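Local coordinates for protein motility-associated killing factor MakB (Vibrio cholerae serotype O1, PDB 6W1W) that probably acts as one part of a three-component cytotoxin that structurally resembles alpha-pore-forming toxins, at residues Ala175-Asn180 and Ser230-Val235; Thr165-Leu170 and Lys260-Thr265. All coordinates share one frame; numbering follows the deposited sequence.

Contact 1. Residues Ala175-Asn180 and Ser230-Val235; sequences ASLGAN and SSAKEV
Leu177 reaches Ala232 and Val235 through two torsions: chi1 of -36° sets CG anti to the carbonyl carbon, beside the backbone N, and chi2 of 176° puts CD1 anti to CA with CD2 branching off beside it, which brings both methyls to Ala232. This is an apolar packing contact between side chains where the chain leaves helix 157-176, in a mostly helical protein structurally similar to alpha-pore-forming toxins. It joins the residues just past the end of that helix to the short link at 231-232 and the first turn of helix 233-245, and the hairpin strands 193-203 and 209-220 lie between the two segments in sequence. Both branches of Leu177 meet one methyl: CD1 and CD2 each stand 3.8 Å from Ala232 CB. The backbones themselves stay apart, with Leu177 CA and Ala232 CA separated by 8.0 Å, so the side chains alone bridge the gap, and no hydrogen bond crosses it. Leu177 also touches Thr228 and Ile229 of helix 225-230. Val235 is buried, and it leans on Leu170, Ser173 and Ile174 of helix 157-176 as well. The second apolar approach is looser, with CD1 of Leu177 4.2 Å from Val235 CG2.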
loop_
_atom_site.group_PDB
_atom_site.type_symbol
_atom_site.label_atom_id
_atom_site.label_comp_id
_atom_site.label_asym_id
_atom_site.label_seq_id
_atom_site.Cartn_x
_atom_site.Cartn_y
_atom_site.Cartn_z
ATOM N N ALA A 175 14.923 1.670 1.931
ATOM C CA ALA A 175 13.825 0.937 1.318
ATOM C C ALA A 175 14.286 -0.403 0.762
ATOM O O ALA A 175 13.475 -1.325 0.628
ATOM C CB ALA A 175 13.191 1.777 0.211
ATOM N N SER A 176 15.574 -0.534 0.429
ATOM C CA SER A 176 16.065 -1.797 -0.114
ATOM C C SER A 176 16.112 -2.886 0.947
ATOM O O SER A 176 15.940 -4.068 0.624
ATOM C CB SER A 176 17.446 -1.602 -0.736
ATOM O OG SER A 176 17.370 -0.741 -1.860
ATOM N N LEU A 177 16.329 -2.516 2.212
ATOM C CA LEU A 177 16.373 -3.500 3.287
ATOM C C LEU A 177 15.030 -4.174 3.524
ATOM O O LEU A 177 14.989 -5.196 4.220
ATOM C CB LEU A 177 16.845 -2.846 4.585
ATOM C CG LEU A 177 17.916 -1.764 4.443
ATOM C CD1 LEU A 177 18.228 -1.129 5.789
ATOM C CD2 LEU A 177 19.174 -2.325 3.802
ATOM N N GLY A 178 13.945 -3.636 2.965
ATOM C CA GLY A 178 12.620 -4.175 3.235
ATOM C C GLY A 178 12.331 -5.446 2.443
ATOM O O GLY A 178 12.688 -5.579 1.270
ATOM N N ALA A 179 11.650 -6.378 3.105
ATOM C CA ALA A 179 11.276 -7.639 2.485
ATOM C C ALA A 179 10.198 -7.434 1.428
ATOM O O ALA A 179 9.334 -6.559 1.546
ATOM C CB ALA A 179 10.766 -8.619 3.541
ATOM N N ASN A 180 10.249 -8.260 0.390
ATOM C CA ASN A 180 9.207 -8.289 -0.627
ATOM C C ASN A 180 8.107 -9.252 -0.201
ATOM O O ASN A 180 8.390 -10.369 0.245
ATOM C CB ASN A 180 9.781 -8.699 -1.983
ATOM C CG ASN A 180 10.558 -7.580 -2.646
ATOM O OD1 ASN A 180 10.239 -6.403 -2.476
ATOM N ND2 ASN A 180 11.585 -7.942 -3.408
ATOM N N SER A 230 20.857 -0.440 11.144
ATOM C CA SER A 230 22.136 -0.075 11.747
ATOM C C SER A 230 23.296 -0.835 11.114
ATOM O O SER A 230 24.403 -0.299 11.007
ATOM C CB SER A 230 22.093 -0.313 13.258
ATOM O OG SER A 230 21.517 -1.566 13.564
ATOM N N SER A 231 23.054 -2.065 10.662
ATOM C CA SER A 231 24.068 -2.894 10.025
ATOM C C SER A 231 24.149 -2.699 8.515
ATOM O O SER A 231 24.964 -3.358 7.864
ATOM C CB SER A 231 23.806 -4.368 10.322
ATOM O OG SER A 231 23.442 -5.070 9.143
ATOM N N ALA A 232 23.320 -1.837 7.937
ATOM C CA ALA A 232 23.421 -1.522 6.519
ATOM C C ALA A 232 24.472 -0.435 6.339
ATOM O O ALA A 232 24.379 0.630 6.960
ATOM C CB ALA A 232 22.072 -1.074 5.964
ATOM N N LYS A 233 25.476 -0.704 5.501
ATOM C CA LYS A 233 26.548 0.261 5.279
ATOM C C LYS A 233 26.183 1.316 4.245
ATOM O O LYS A 233 26.683 2.444 4.321
ATOM C CB LYS A 233 27.838 -0.448 4.860
ATOM C CG LYS A 233 27.774 -1.114 3.497
ATOM C CD LYS A 233 29.117 -1.725 3.133
ATOM C CE LYS A 233 29.553 -2.746 4.168
ATOM N NZ LYS A 233 28.573 -3.862 4.286
ATOM N N GLU A 234 25.328 0.984 3.277
ATOM C CA GLU A 234 24.862 2.009 2.347
ATOM C C GLU A 234 24.130 3.122 3.081
ATOM O O GLU A 234 24.288 4.302 2.747
ATOM C CB GLU A 234 23.955 1.397 1.282
ATOM C CG GLU A 234 24.649 0.418 0.360
ATOM C CD GLU A 234 23.721 -0.120 -0.711
ATOM O OE1 GLU A 234 22.527 0.259 -0.710
ATOM O OE2 GLU A 234 24.191 -0.920 -1.550
ATOM N N VAL A 235 23.327 2.766 4.089
ATOM C CA VAL A 235 22.620 3.776 4.872
ATOM C C VAL A 235 23.610 4.708 5.556
ATOM O O VAL A 235 23.413 5.928 5.596
ATOM C CB VAL A 235 21.680 3.103 5.890
ATOM C CG1 VAL A 235 21.019 4.151 6.775
ATOM C CG2 VAL A 235 20.638 2.258 5.178
#

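Contact 2. Residues Thr165-Leu170 and Lys260-Thr265; sequences TEIGSL and KAIIQT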
loop_
_atom_site.group_PDB
_atom_site.type_symbol
_atom_site.label_atom_id
_atom_site.label_comp_id
_atom_site.label_asym_id
_atom_site.label_seq_id
_atom_site.Cartn_x
_atom_site.Cartn_y
_atom_site.Cartn_z
ATOM N N THR A 165 19.055 15.142 -3.587
ATOM C CA THR A 165 19.366 13.835 -4.158
ATOM C C THR A 165 19.875 12.866 -3.099
ATOM O O THR A 165 19.629 11.657 -3.194
ATOM C CB THR A 165 20.403 13.972 -5.278
ATOM O OG1 THR A 165 20.037 15.053 -6.146
ATOM C CG2 THR A 165 20.498 12.688 -6.089
ATOM N N GLU A 166 20.576 13.379 -2.086
ATOM C CA GLU A 166 21.099 12.519 -1.030
ATOM C C GLU A 166 19.987 12.043 -0.108
ATOM O O GLU A 166 19.961 10.872 0.294
ATOM C CB GLU A 166 22.174 13.260 -0.234
ATOM C CG GLU A 166 23.230 12.356 0.360
ATOM C CD GLU A 166 23.692 11.304 -0.628
ATOM O OE1 GLU A 166 23.700 10.109 -0.263
ATOM O OE2 GLU A 166 24.027 11.666 -1.776
ATOM N N ILE A 167 19.066 12.943 0.243
ATOM C CA ILE A 167 17.911 12.568 1.049
ATOM C C ILE A 167 17.087 11.510 0.327
ATOM O O ILE A 167 16.561 10.574 0.944
ATOM C CB ILE A 167 17.081 13.820 1.384
ATOM C CG1 ILE A 167 17.870 14.744 2.314
ATOM C CG2 ILE A 167 15.750 13.438 2.003
ATOM C CD1 ILE A 167 17.298 16.147 2.420
ATOM N N GLY A 168 16.977 11.634 -0.999
ATOM C CA GLY A 168 16.287 10.619 -1.775
ATOM C C GLY A 168 17.077 9.338 -1.913
ATOM O O GLY A 168 16.494 8.253 -2.018
ATOM N N SER A 169 18.405 9.436 -1.926
ATOM C CA SER A 169 19.225 8.228 -1.924
ATOM C C SER A 169 19.183 7.546 -0.561
ATOM O O SER A 169 19.047 6.319 -0.476
ATOM C CB SER A 169 20.661 8.569 -2.319
ATOM O OG SER A 169 21.376 7.411 -2.707
ATOM N N LEU A 170 19.276 8.331 0.518
ATOM C CA LEU A 170 19.140 7.779 1.861
ATOM C C LEU A 170 17.805 7.062 2.040
ATOM O O LEU A 170 17.751 5.973 2.620
ATOM C CB LEU A 170 19.303 8.890 2.900
ATOM C CG LEU A 170 18.904 8.619 4.356
ATOM C CD1 LEU A 170 19.624 7.407 4.915
ATOM C CD2 LEU A 170 19.171 9.844 5.228
ATOM N N LYS A 260 11.780 19.602 -0.865
ATOM C CA LYS A 260 11.635 19.110 -2.231
ATOM C C LYS A 260 11.779 17.592 -2.291
ATOM O O LYS A 260 11.042 16.923 -3.025
ATOM C CB LYS A 260 12.649 19.807 -3.138
ATOM C CG LYS A 260 13.196 18.974 -4.285
ATOM C CD LYS A 260 12.175 18.764 -5.384
ATOM C CE LYS A 260 12.839 18.347 -6.685
ATOM N NZ LYS A 260 13.544 19.487 -7.340
ATOM N N ALA A 261 12.693 17.023 -1.498
ATOM C CA ALA A 261 12.901 15.577 -1.522
ATOM C C ALA A 261 11.786 14.818 -0.812
ATOM O O ALA A 261 11.425 13.715 -1.239
ATOM C CB ALA A 261 14.253 15.229 -0.901
ATOM N N ILE A 262 11.229 15.379 0.264
ATOM C CA ILE A 262 10.086 14.747 0.921
ATOM C C ILE A 262 8.888 14.696 -0.025
ATOM O O ILE A 262 8.197 13.673 -0.122
ATOM C CB ILE A 262 9.744 15.482 2.228
ATOM C CG1 ILE A 262 11.015 15.724 3.038
ATOM C CG2 ILE A 262 8.743 14.676 3.046
ATOM C CD1 ILE A 262 11.736 14.454 3.417
ATOM N N ILE A 263 8.625 15.796 -0.738
ATOM C CA ILE A 263 7.571 15.784 -1.749
ATOM C C ILE A 263 7.908 14.785 -2.847
ATOM O O ILE A 263 7.053 14.002 -3.281
ATOM C CB ILE A 263 7.345 17.203 -2.313
ATOM C CG1 ILE A 263 6.241 17.927 -1.538
ATOM C CG2 ILE A 263 6.994 17.168 -3.803
ATOM C CD1 ILE A 263 6.627 18.333 -0.140
ATOM N N GLN A 264 9.170 14.772 -3.287
ATOM C CA GLN A 264 9.578 13.888 -4.375
ATOM C C GLN A 264 9.380 12.418 -4.017
ATOM O O GLN A 264 9.107 11.597 -4.901
ATOM C CB GLN A 264 11.034 14.163 -4.748
ATOM C CG GLN A 264 11.526 13.404 -5.965
ATOM C CD GLN A 264 10.631 13.585 -7.168
ATOM O OE1 GLN A 264 9.945 12.655 -7.589
ATOM N NE2 GLN A 264 10.633 14.788 -7.734
ATOM N N THR A 265 9.499 12.061 -2.734
ATOM C CA THR A 265 9.223 10.680 -2.347
ATOM C C THR A 265 7.725 10.435 -2.218
ATOM O O THR A 265 7.250 9.335 -2.530
ATOM C CB THR A 265 9.947 10.316 -1.039
ATOM O OG1 THR A 265 9.592 11.243 -0.005
ATOM C CG2 THR A 265 11.476 10.320 -1.232
#
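Ile167 and Ala261 form the close part of this helix-helix contact, in which helix 157-176 lies against helix 251-270 within the helical body of the toxin. Both residues are buried, and the meeting is aliphatic: CG2 of Ile167 comes within 3.7 Å of Ala261 CB, and the branch carbon CB of Ile167 follows at 3.9 Å from the same methyl. With CG2 anti to the backbone N of Ile167, the methyl branch is the part that meets Ala261, while CG1 takes the other position, beside the N. Ile262 closes in from the next position of its helix; its CA-CB bond does not aim at the partner, yet its CD1 ends 4.4 Å from Ile167 CG2. Tyr201 of strand 193-203 packs on both Ile167 and Ile262, so the sheet covers this buried side, and Leu242 of helix 233-245 also meets Ile167.

The other side is looser and more open. Gly168 and Thr265 are both partly exposed, and the nearest approach of the Thr265 side chain to the facing segment is 4.9 Å, from its CG2 to Gly168 CA. No hydrogen bond links the two segments. The hydroxyl of Thr265 turns back to its own helix instead: OG1 donates to Ile262 O at 2.8 Å, meeting the C=O at 116° and lying 33° out of the carbonyl plane.

Overall arrangement
Both contacts use helix 157-176, contact 2 in its middle and contact 1 just beyond its end, and their centres lie 16 Å apart. Contact 2 is the core one: all three of its touching residues are buried, and strand 193-203 packs on two of them, Ile167 and Ile262. Contact 1 is partly buried and joins the chain just past helix 157-176 to the 231-232 link and the start of helix 233-245. The chemistry is alike, apolar with no crossing hydrogen bond, but contact 1 hides 106 Å² and contact 2 hides 149 Å². Contact 1 is nested in the loop that contact 2 closes. Their segments touch where Val235 CG1 lies 4.0 Å from Leu170 CD1.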